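Local coordinates for protein extracellular ligand-binding receptor (Rhodopseudomonas palustris, PDB 4F06) that probably serves as the periplasmic solute-binding component of an ABC transporter for lignin-derived aromatic acids, and here holds p-hydroxybenzoic acid, at residues 6-11 / 45-50; 22-27 / 280-285; 30-35 / 291-296; 265-270 / 284-289. All blocks are in the same frame, centred on the assembly; numbering follows the deposited sequence. Where two conformers were deposited one is given.

In the fold
The four contacts lie in one lobe of this periplasmic binding protein, around helices 19-36 and 283-301. Contact 1 joins the sheet strands on which both helices lie: Val8 and Phe47 touch Ile295, and Val10 touches Tyr25. Contacts 2 and 3 bring the same two helices together at two points, their centres about 13 Å apart. Contact 4 adds helix 262-273 and shares Thr284 and Ser285 with contact 2, about 8 Å away between centres; it lies about 9 Å between centres from contact 3, where Tyr289 meets Trp32. Two p-hydroxybenzoic acid sites border the group: one is lined by Met283 of contact 2, the other by Trp32, Arg293 and Tyr296 of contact 3.

Contact 1: residues 6-11 / 45-50; sequences IKVGVI and VEFVYR. With SO4 (sulfate ion), chain H.
Ile6 O takes the N-H of Glu46 at 2.9 Å, the first of five backbone bonds binding 6-11 to 45-50 as parallel strands. Lys7 and Glu46 run alongside each other off one face of the sheet; Lys7 CE is 3.4 Å from Glu46 OE1, but the ammonium salt-bridges Glu71. Val8 gives its N-H to Glu46 O and receives that of Val48. Val8 CG1, anti to the backbone N (chi1 176°), lies 3.7 Å from Phe47 CD2. Gly9 brings its CA to Val48 O. Val10 N donates to that same oxygen in a nearly straight bond of 2.7 Å, Val10 O accepts from Arg50 N, and Val10 CB packs 3.7 Å from Tyr49 CD2 while CG2 meets the edge of Phe47. Ile11 pairs with Arg50, whose side chain bends back so that NH1 bonds Tyr49 O and O4 of a sulfate, probably a crystallisation ion, and NH2 bonds sulfate O2 at 2.8 Å. An alanine at Arg50 would probably leave Tyr49 O without this donor and Glu66, the salt-bridge partner of NE, without its cationic mate. Helix 19-36 connects the two strands, a beta-alpha-beta crossover of the kind from which periplasmic binding protein lobes are built.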
# COMPACT_ATOMS: atom_id res chain seq x y z
N ILE A 6 -4.59 24.20 -11.97
CA ILE A 6 -5.33 23.32 -11.04
C ILE A 6 -4.36 22.73 -10.06
O ILE A 6 -3.38 22.12 -10.50
CB ILE A 6 -6.10 22.22 -11.81
CG1 ILE A 6 -7.10 22.88 -12.77
CG2 ILE A 6 -6.78 21.25 -10.86
CD1 ILE A 6 -7.76 21.87 -13.72
N LYS A 7 -4.59 22.91 -8.75
CA LYS A 7 -3.68 22.35 -7.78
C LYS A 7 -4.25 21.08 -7.17
O LYS A 7 -5.46 20.96 -6.96
CB LYS A 7 -3.36 23.39 -6.68
CG LYS A 7 -2.55 24.57 -7.24
CD LYS A 7 -2.08 25.55 -6.16
CE LYS A 7 -1.27 26.67 -6.79
NZ LYS A 7 -0.78 27.62 -5.74
N VAL A 8 -3.34 20.15 -6.90
CA VAL A 8 -3.62 18.88 -6.27
C VAL A 8 -2.82 18.86 -5.01
O VAL A 8 -1.61 19.04 -5.04
CB VAL A 8 -3.20 17.68 -7.19
CG1 VAL A 8 -3.42 16.35 -6.47
CG2 VAL A 8 -3.95 17.73 -8.50
N GLY A 9 -3.48 18.61 -3.87
CA GLY A 9 -2.76 18.59 -2.57
C GLY A 9 -2.45 17.16 -2.19
O GLY A 9 -3.34 16.33 -2.06
N VAL A 10 -1.15 16.86 -2.03
CA VAL A 10 -0.69 15.52 -1.70
C VAL A 10 -0.21 15.51 -0.27
O VAL A 10 0.73 16.26 0.08
CB VAL A 10 0.47 15.11 -2.63
CG1 VAL A 10 0.92 13.70 -2.28
CG2 VAL A 10 0.06 15.17 -4.11
N ILE A 11 -0.84 14.69 0.56
CA ILE A 11 -0.40 14.57 1.96
C ILE A 11 0.33 13.23 2.06
O ILE A 11 -0.19 12.18 1.67
CB ILE A 11 -1.63 14.59 2.91
CG1 ILE A 11 -2.34 15.97 2.83
CG2 ILE A 11 -1.19 14.23 4.36
CD1 ILE A 11 -3.71 15.96 3.47
N VAL A 45 -1.50 21.47 -14.33
CA VAL A 45 -1.76 20.73 -13.08
C VAL A 45 -0.50 20.87 -12.25
O VAL A 45 0.60 20.55 -12.70
CB VAL A 45 -2.09 19.25 -13.35
CG1 VAL A 45 -2.44 18.53 -12.05
CG2 VAL A 45 -3.25 19.18 -14.35
N GLU A 46 -0.67 21.32 -11.00
CA GLU A 46 0.45 21.47 -10.07
C GLU A 46 0.17 20.64 -8.82
O GLU A 46 -0.89 20.80 -8.21
CB GLU A 46 0.62 22.96 -9.68
CG GLU A 46 1.75 23.23 -8.71
CD GLU A 46 1.82 24.67 -8.25
OE1 GLU A 46 1.21 25.58 -8.89
OE2 GLU A 46 2.52 24.91 -7.23
N PHE A 47 1.14 19.83 -8.40
CA PHE A 47 1.06 19.05 -7.17
C PHE A 47 1.78 19.80 -6.06
O PHE A 47 2.91 20.28 -6.24
CB PHE A 47 1.68 17.68 -7.42
CG PHE A 47 0.89 16.84 -8.40
CD1 PHE A 47 1.14 16.92 -9.79
CD2 PHE A 47 -0.09 15.93 -7.93
CE1 PHE A 47 0.40 16.16 -10.69
CE2 PHE A 47 -0.82 15.16 -8.85
CZ PHE A 47 -0.56 15.26 -10.22
N VAL A 48 1.09 19.91 -4.92
CA VAL A 48 1.54 20.63 -3.69
C VAL A 48 1.63 19.59 -2.56
O VAL A 48 0.66 18.89 -2.30
CB VAL A 48 0.51 21.73 -3.30
CG1 VAL A 48 1.01 22.54 -2.09
CG2 VAL A 48 0.22 22.63 -4.52
N TYR A 49 2.80 19.47 -1.91
CA TYR A 49 3.02 18.39 -0.94
C TYR A 49 2.97 18.92 0.49
O TYR A 49 3.55 19.97 0.80
CB TYR A 49 4.40 17.71 -1.20
CG TYR A 49 4.44 17.07 -2.57
CD1 TYR A 49 4.80 17.80 -3.70
CD2 TYR A 49 4.07 15.73 -2.72
CE1 TYR A 49 4.80 17.19 -4.95
CE2 TYR A 49 4.08 15.13 -3.97
CZ TYR A 49 4.42 15.86 -5.07
OH TYR A 49 4.43 15.26 -6.32
N ARG A 50 2.35 18.15 1.37
CA ARG A 50 2.31 18.49 2.79
C ARG A 50 2.65 17.23 3.59
O ARG A 50 2.41 16.09 3.14
CB ARG A 50 0.90 18.98 3.17
CG ARG A 50 0.47 20.29 2.51
CD ARG A 50 1.35 21.45 2.97
NE ARG A 50 0.96 22.73 2.36
CZ ARG A 50 1.58 23.30 1.33
NH1 ARG A 50 2.62 22.70 0.76
NH2 ARG A 50 1.14 24.48 0.88
S SO4 H . 4.03 25.11 -1.78
O1 SO4 H . 5.18 26.02 -1.55
O2 SO4 H . 2.82 25.66 -1.08
O3 SO4 H . 3.74 25.03 -3.24
O4 SO4 H . 4.33 23.74 -1.27

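Contact 2: residues 22-27 / 280-285; sequences GKNYKM and EVTMTS
Asn24 points its carboxamide at the turn before helix 283-301 and bonds the backbone there at two points. Its ND2 gives a nearly straight bond to Glu280 O, 2.9 Å long, with that oxygen in the amide plane. OD1 receives Thr282 N, also at 2.9 Å, but the donor stands 48° out of the carboxamide plane. ND2 also bonds Leu20 O, one turn back in its own helix, which helps fix the rotation of the group. An alanine at Asn24 would probably leave Glu280 O and Thr282 N without these mates and set the turn free to shift.

The turn is a helix N-terminus: Thr282 is the N-cap, its OG1 accepting a weak bond from Thr284 N, while Ser285 OG returns to Thr282 O. Helix 283-301 thus starts against the first helix of the periplasmic binding protein fold, with Met283 reaching the p-hydroxybenzoic acid pocket.

Thr284 turns toward helix 19-36. With OG1 between the backbone N and the carbonyl carbon (chi1 53°), that oxygen lies 3.0 Å from Asn24 CB and bonds Phe21 O, and Thr284 CB rests 3.6 Å from Tyr25 CE1. Glu280, nearer the surface, forms a salt bridge with the extended Lys23: NZ meets the syn lone pair of OE1 at 2.7 Å. Further along helix 19-36, Met27, a selenomethionine, sets its CE against Val281 CG2.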
# COMPACT_ATOMS: atom_id res chain seq x y z
N GLY A 22 6.69 8.87 1.52
CA GLY A 22 6.15 10.11 0.94
C GLY A 22 7.00 10.61 -0.20
O GLY A 22 6.46 11.11 -1.22
N LYS A 23 8.32 10.49 -0.08
CA LYS A 23 9.20 10.81 -1.21
C LYS A 23 8.77 9.99 -2.44
O LYS A 23 8.79 10.50 -3.56
CB LYS A 23 10.66 10.50 -0.88
CG LYS A 23 11.67 10.85 -1.96
CD LYS A 23 13.10 10.47 -1.54
CE LYS A 23 14.17 10.82 -2.56
NZ LYS A 23 15.50 10.52 -1.97
N ASN A 24 8.39 8.73 -2.23
CA ASN A 24 7.91 7.90 -3.34
C ASN A 24 6.63 8.40 -3.99
O ASN A 24 6.43 8.18 -5.16
CB ASN A 24 7.76 6.45 -2.92
CG ASN A 24 8.98 5.60 -3.23
OD1 ASN A 24 9.04 4.94 -4.28
ND2 ASN A 24 9.99 5.65 -2.38
N TYR A 25 5.74 9.08 -3.23
CA TYR A 25 4.58 9.71 -3.92
C TYR A 25 5.10 10.75 -4.93
O TYR A 25 4.64 10.77 -6.08
CB TYR A 25 3.67 10.46 -2.94
CG TYR A 25 2.85 9.63 -2.00
CD1 TYR A 25 2.51 8.29 -2.24
CD2 TYR A 25 2.37 10.25 -0.82
CE1 TYR A 25 1.69 7.61 -1.35
CE2 TYR A 25 1.54 9.57 0.05
CZ TYR A 25 1.26 8.24 -0.19
OH TYR A 25 0.42 7.53 0.67
N LYS A 26 6.04 11.60 -4.52
CA LYS A 26 6.64 12.59 -5.41
C LYS A 26 7.36 11.92 -6.57
O LYS A 26 7.24 12.38 -7.73
CB LYS A 26 7.62 13.45 -4.62
CG LYS A 26 8.16 14.62 -5.44
CD LYS A 26 9.04 15.51 -4.58
CE LYS A 26 8.21 16.39 -3.65
NZ LYS A 26 9.01 17.40 -2.93
N MSE A 27 8.09 10.83 -6.29
CA MSE A 27 8.77 10.10 -7.39
C MSE A 27 7.78 9.57 -8.42
O MSE A 27 8.00 9.66 -9.63
CB MSE A 27 9.58 8.94 -6.81
CG MSE A 27 10.77 9.41 -6.01
SE MSE A 27 11.51 8.07 -4.84
CE MSE A 27 11.53 6.63 -5.88
N GLU A 280 15.52 3.05 -4.18
CA GLU A 280 14.64 3.76 -3.26
C GLU A 280 13.20 3.56 -3.63
O GLU A 280 12.31 4.06 -2.93
CB GLU A 280 14.98 5.26 -3.25
CG GLU A 280 16.39 5.52 -2.73
CD GLU A 280 16.62 6.96 -2.25
OE1 GLU A 280 15.88 7.90 -2.64
OE2 GLU A 280 17.59 7.15 -1.47
N VAL A 281 12.91 2.84 -4.72
CA VAL A 281 11.52 2.69 -5.19
C VAL A 281 10.71 1.71 -4.33
O VAL A 281 11.17 0.61 -4.04
CB VAL A 281 11.52 2.24 -6.67
CG1 VAL A 281 10.11 1.96 -7.16
CG2 VAL A 281 12.15 3.32 -7.52
N THR A 282 9.51 2.14 -3.95
CA THR A 282 8.59 1.38 -3.06
C THR A 282 7.19 1.34 -3.75
O THR A 282 6.93 2.09 -4.73
CB THR A 282 8.39 2.08 -1.63
OG1 THR A 282 7.68 3.34 -1.83
CG2 THR A 282 9.66 2.39 -0.92
N MSE A 283 6.29 0.58 -3.14
CA MSE A 283 4.92 0.47 -3.67
C MSE A 283 4.18 1.80 -3.72
O MSE A 283 3.28 1.95 -4.57
CB MSE A 283 4.13 -0.54 -2.80
CG MSE A 283 3.63 -0.01 -1.44
SE MSE A 283 5.05 0.50 -0.17
CE MSE A 283 3.96 0.56 1.42
N THR A 284 4.49 2.77 -2.85
CA THR A 284 3.73 4.04 -2.90
C THR A 284 3.99 4.80 -4.21
O THR A 284 3.16 5.60 -4.61
CB THR A 284 4.00 4.90 -1.69
OG1 THR A 284 5.42 5.09 -1.52
CG2 THR A 284 3.43 4.26 -0.41
N SER A 285 5.12 4.55 -4.89
CA SER A 285 5.35 5.20 -6.19
C SER A 285 4.36 4.76 -7.26
O SER A 285 3.91 5.60 -8.03
CB SER A 285 6.81 5.03 -6.67
OG SER A 285 7.06 3.70 -7.03

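Contact 3: residues 30-35 / 291-296; sequences DAWVAE and GARLIY. With PHB (p-hydroxybenzoic acid), chain C.
Trp32 reaches from helix 19-36 to helix 283-301, CG anti to the backbone N (chi1 179°), and its indole makes most of the contact. Trp32 CB starts 3.9 Å from Ala292 CB, and the same methyl, Ala292 CB, comes to 3.6 Å from Trp32 CG. That methyl lies over the face of the five-membered ring, a CH-pi contact. CD1 continues past Ala292 to the Tyr296 ring, and Trp32 NE1 then stands over the centre of that ring, with Tyr296 CE2 at 3.3 Å. The pair is T-shaped: the indole edge meets the phenol face with planes at 87° and centroids 4.4 Å apart.

The six-membered ring runs along Arg293. Trp32 CZ2 lies 3.6 Å from Arg293 CA. Arg293 CB sits 3.5 Å from Trp32 CH2, over the same indole face as the Ala292 methyl. Arg293 then bends at chi3, bringing its guanidinium beside the outer edge of the indole, so that Trp32 CH2 and CZ3 lie over one guanidinium face; the two planes are 74° apart.

Trp32, Arg293 and Tyr296 also line a p-hydroxybenzoic acid site. Trp32 CZ2 approaches the ligand's C2 edge-on, Arg293 NH1 comes to 3.4 Å from its C3, and Tyr296 CB lies near the carboxylate oxygen O1'. Lys297, Glu300 and Met318 complete this pocket.

Tyr296 OH bonds Gly37 O just beyond helix 19-36, while Leu294 and Arg293 reach Trp320 in strand 319-322 and Ala31 packs against Leu270 in helix 262-273.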
# COMPACT_ATOMS: atom_id res chain seq x y z
N ASP A 30 6.24 12.41 -10.32
CA ASP A 30 7.23 12.96 -11.25
C ASP A 30 7.39 12.05 -12.45
O ASP A 30 7.61 12.52 -13.57
CB ASP A 30 8.60 13.14 -10.56
CG ASP A 30 8.64 14.30 -9.61
OD1 ASP A 30 7.74 15.15 -9.64
OD2 ASP A 30 9.66 14.42 -8.84
N ALA A 31 7.32 10.74 -12.24
CA ALA A 31 7.40 9.79 -13.36
C ALA A 31 6.20 9.97 -14.30
O ALA A 31 6.35 9.96 -15.55
CB ALA A 31 7.49 8.34 -12.86
N TRP A 32 5.01 10.12 -13.73
CA TRP A 32 3.82 10.37 -14.53
C TRP A 32 3.99 11.61 -15.39
O TRP A 32 3.68 11.58 -16.59
CB TRP A 32 2.58 10.48 -13.58
CG TRP A 32 1.37 10.78 -14.41
CD1 TRP A 32 0.83 12.04 -14.67
CD2 TRP A 32 0.59 9.83 -15.18
NE1 TRP A 32 -0.26 11.91 -15.51
CE2 TRP A 32 -0.44 10.60 -15.87
CE3 TRP A 32 0.64 8.44 -15.35
CZ2 TRP A 32 -1.35 10.01 -16.74
CZ3 TRP A 32 -0.28 7.86 -16.24
CH2 TRP A 32 -1.24 8.63 -16.90
N VAL A 33 4.44 12.70 -14.79
CA VAL A 33 4.64 13.96 -15.51
C VAL A 33 5.76 13.83 -16.52
O VAL A 33 5.69 14.42 -17.62
CB VAL A 33 4.85 15.11 -14.48
CG1 VAL A 33 5.23 16.39 -15.19
CG2 VAL A 33 3.58 15.30 -13.64
N ALA A 34 6.79 13.07 -16.22
CA ALA A 34 7.89 12.89 -17.21
C ALA A 34 7.35 12.27 -18.49
O ALA A 34 7.84 12.60 -19.57
CB ALA A 34 9.00 12.02 -16.62
N GLU A 35 6.36 11.38 -18.37
CA GLU A 35 5.78 10.75 -19.53
C GLU A 35 4.67 11.58 -20.16
O GLU A 35 4.53 11.59 -21.39
CB GLU A 35 5.26 9.35 -19.14
CG GLU A 35 4.58 8.56 -20.23
CD GLU A 35 5.49 8.11 -21.32
OE1 GLU A 35 6.73 8.18 -21.16
OE2 GLU A 35 5.01 7.65 -22.39
N GLY A 291 -2.49 7.03 -9.37
CA GLY A 291 -3.38 8.06 -8.84
C GLY A 291 -3.31 9.32 -9.70
O GLY A 291 -4.36 9.96 -9.95
N ALA A 292 -2.12 9.66 -10.21
CA ALA A 292 -2.02 10.81 -11.11
C ALA A 292 -2.81 10.55 -12.42
O ALA A 292 -3.47 11.47 -12.91
CB ALA A 292 -0.56 11.12 -11.42
N ARG A 293 -2.76 9.31 -12.94
CA ARG A 293 -3.59 8.96 -14.10
C ARG A 293 -5.07 9.28 -13.82
O ARG A 293 -5.77 9.89 -14.65
CB ARG A 293 -3.45 7.47 -14.43
CG ARG A 293 -4.33 7.06 -15.62
CD ARG A 293 -4.31 5.57 -15.93
NE ARG A 293 -3.01 5.16 -16.43
CZ ARG A 293 -2.63 5.10 -17.70
NH1 ARG A 293 -3.46 5.42 -18.68
NH2 ARG A 293 -1.41 4.70 -17.96
N LEU A 294 -5.55 8.86 -12.65
CA LEU A 294 -6.98 9.08 -12.33
C LEU A 294 -7.28 10.57 -12.20
O LEU A 294 -8.35 11.04 -12.63
CB LEU A 294 -7.40 8.37 -11.05
CG LEU A 294 -7.29 6.85 -11.10
CD1 LEU A 294 -7.98 6.23 -9.92
CD2 LEU A 294 -7.91 6.28 -12.37
N ILE A 295 -6.37 11.34 -11.60
CA ILE A 295 -6.57 12.79 -11.48
C ILE A 295 -6.62 13.43 -12.86
O ILE A 295 -7.49 14.26 -13.10
CB ILE A 295 -5.50 13.42 -10.58
CG1 ILE A 295 -5.71 12.89 -9.14
CG2 ILE A 295 -5.54 14.95 -10.67
CD1 ILE A 295 -4.54 13.15 -8.23
N TYR A 296 -5.73 13.02 -13.77
CA TYR A 296 -5.78 13.57 -15.15
C TYR A 296 -7.10 13.20 -15.79
O TYR A 296 -7.72 14.03 -16.49
CB TYR A 296 -4.59 13.08 -15.96
CG TYR A 296 -3.33 13.90 -15.71
CD1 TYR A 296 -2.96 14.35 -14.43
CD2 TYR A 296 -2.45 14.17 -16.76
CE1 TYR A 296 -1.79 15.09 -14.25
CE2 TYR A 296 -1.28 14.87 -16.58
CZ TYR A 296 -0.94 15.32 -15.32
OH TYR A 296 0.20 16.01 -15.10
C1' PHB C . -4.09 12.26 -19.63
O1' PHB C . -4.75 13.36 -19.63
O2' PHB C . -2.88 12.12 -19.92
C1 PHB C . -4.78 11.00 -19.33
C2 PHB C . -4.04 9.80 -19.37
C3 PHB C . -4.68 8.60 -19.13
C4 PHB C . -6.04 8.62 -18.82
C5 PHB C . -6.77 9.83 -18.74
C6 PHB C . -6.14 11.05 -19.01
O4 PHB C . -6.63 7.41 -18.57

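Contact 4: residues 265-270 / 284-289; sequences KAFLAL and TSVAAY. With SO4 (sulfate ion), chain D.
Tyr289 OH donates a short hydrogen bond, 2.6 Å, to O1 of a sulfate ion, probably from the crystallisation liquor, that is also held by His36 NE2. Leu270 CD1 lies 3.7 Å from the same hydroxyl oxygen, an apolar neighbour from helix 262-273.

The contact itself is carried by Phe267. With CG anti to the backbone N (chi1 174°), its ring extends across to helix 283-301 and turns an edge to the face of Tyr289. Phe267 CE1 is 3.6 Å from Tyr289 CG, and Phe267 CD1 stands above the phenol plane, offset toward the rim. The ring centroids are 5.0 Å apart and the planes meet at 64°, a tilted T-shaped pair.

At the far end of the ring, Phe267 CZ comes to 3.5 Å from Ser285 OG, which is hydrogen-bonded to Thr282 O and meets the phenyl edge near its plane. Phe267 CZ also approaches Val286 CA at 3.7 Å, and Phe267 CE2 lies 4.0 Å from Val286 CB. No hydrogen bond joins the two segments: this is helix-to-helix packing within the lobe, held by an aromatic edge-to-face pair and these apolar contacts.

The short helical segments run nearly perpendicular, at 96°, with axes 12.0 Å apart, a separation spanned largely by the aromatic rings. Tyr289 meets Trp32 of helix 19-36 edge-to-face, Leu270 touches Glu35 of that helix, and Phe267 also packs on Tyr255 and on Pro323, just after strand 319-322.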
# COMPACT_ATOMS: atom_id res chain seq x y z
N LYS A 265 8.89 -1.91 -16.84
CA LYS A 265 10.22 -1.47 -17.30
C LYS A 265 10.17 0.00 -17.70
O LYS A 265 11.09 0.78 -17.37
CB LYS A 265 10.65 -2.35 -18.46
CG LYS A 265 10.96 -3.78 -18.03
CD LYS A 265 11.24 -4.65 -19.27
CE LYS A 265 11.92 -5.97 -18.96
NZ LYS A 265 10.98 -6.70 -18.14
N ALA A 266 9.09 0.42 -18.36
CA ALA A 266 8.96 1.81 -18.75
C ALA A 266 8.82 2.72 -17.52
O ALA A 266 9.40 3.78 -17.46
CB ALA A 266 7.75 1.95 -19.68
N PHE A 267 8.04 2.27 -16.53
CA PHE A 267 7.85 3.04 -15.29
C PHE A 267 9.17 3.21 -14.57
O PHE A 267 9.45 4.32 -14.10
CB PHE A 267 6.87 2.23 -14.42
CG PHE A 267 6.64 2.77 -13.01
CD1 PHE A 267 6.18 4.09 -12.80
CD2 PHE A 267 6.84 1.93 -11.91
CE1 PHE A 267 5.94 4.55 -11.52
CE2 PHE A 267 6.58 2.39 -10.64
CZ PHE A 267 6.16 3.70 -10.43
N LEU A 268 9.99 2.16 -14.46
CA LEU A 268 11.28 2.30 -13.78
C LEU A 268 12.16 3.30 -14.53
O LEU A 268 12.86 4.12 -13.91
CB LEU A 268 11.94 0.93 -13.68
CG LEU A 268 11.20 -0.07 -12.76
CD1 LEU A 268 11.94 -1.39 -12.72
CD2 LEU A 268 10.94 0.44 -11.34
N ALA A 269 12.15 3.26 -15.87
CA ALA A 269 12.92 4.24 -16.64
C ALA A 269 12.43 5.66 -16.36
O ALA A 269 13.23 6.60 -16.25
CB ALA A 269 12.83 3.89 -18.12
N LEU A 270 11.11 5.83 -16.27
CA LEU A 270 10.53 7.16 -16.01
C LEU A 270 10.89 7.61 -14.60
O LEU A 270 11.13 8.80 -14.38
CB LEU A 270 9.02 7.14 -16.20
CG LEU A 270 8.58 7.01 -17.67
CD1 LEU A 270 7.10 6.60 -17.77
CD2 LEU A 270 8.84 8.32 -18.43
N THR A 284 4.49 2.77 -2.85
CA THR A 284 3.73 4.04 -2.90
C THR A 284 3.99 4.80 -4.21
O THR A 284 3.16 5.60 -4.61
CB THR A 284 4.00 4.90 -1.69
OG1 THR A 284 5.42 5.09 -1.52
CG2 THR A 284 3.43 4.26 -0.41
N SER A 285 5.12 4.55 -4.89
CA SER A 285 5.35 5.20 -6.19
C SER A 285 4.36 4.76 -7.26
O SER A 285 3.91 5.60 -8.03
CB SER A 285 6.81 5.03 -6.67
OG SER A 285 7.06 3.70 -7.03
N VAL A 286 4.04 3.46 -7.30
CA VAL A 286 3.13 3.01 -8.34
C VAL A 286 1.71 3.49 -8.01
O VAL A 286 0.93 3.84 -8.91
CB VAL A 286 3.24 1.51 -8.60
CG1 VAL A 286 2.59 0.63 -7.52
CG2 VAL A 286 2.59 1.19 -9.98
N ALA A 287 1.36 3.52 -6.72
CA ALA A 287 0.02 4.02 -6.35
C ALA A 287 -0.08 5.50 -6.74
O ALA A 287 -1.15 5.95 -7.13
CB ALA A 287 -0.21 3.84 -4.87
N ALA A 288 1.02 6.23 -6.61
CA ALA A 288 1.02 7.66 -6.99
C ALA A 288 0.96 7.85 -8.51
O ALA A 288 0.26 8.75 -8.98
CB ALA A 288 2.23 8.38 -6.37
N TYR A 289 1.69 7.02 -9.24
CA TYR A 289 1.67 7.09 -10.71
C TYR A 289 0.24 6.83 -11.21
O TYR A 289 -0.29 7.59 -12.04
CB TYR A 289 2.65 6.03 -11.23
CG TYR A 289 2.88 6.04 -12.74
CD1 TYR A 289 3.84 6.90 -13.32
CD2 TYR A 289 2.14 5.22 -13.57
CE1 TYR A 289 4.07 6.90 -14.69
CE2 TYR A 289 2.37 5.22 -14.95
CZ TYR A 289 3.31 6.07 -15.51
OH TYR A 289 3.52 6.13 -16.88
S SO4 D . 1.29 4.77 -19.65
O1 SO4 D . 1.48 5.63 -18.49
O2 SO4 D . 1.20 5.63 -20.83
O3 SO4 D . 2.41 3.83 -19.76
O4 SO4 D . -0.03 4.08 -19.64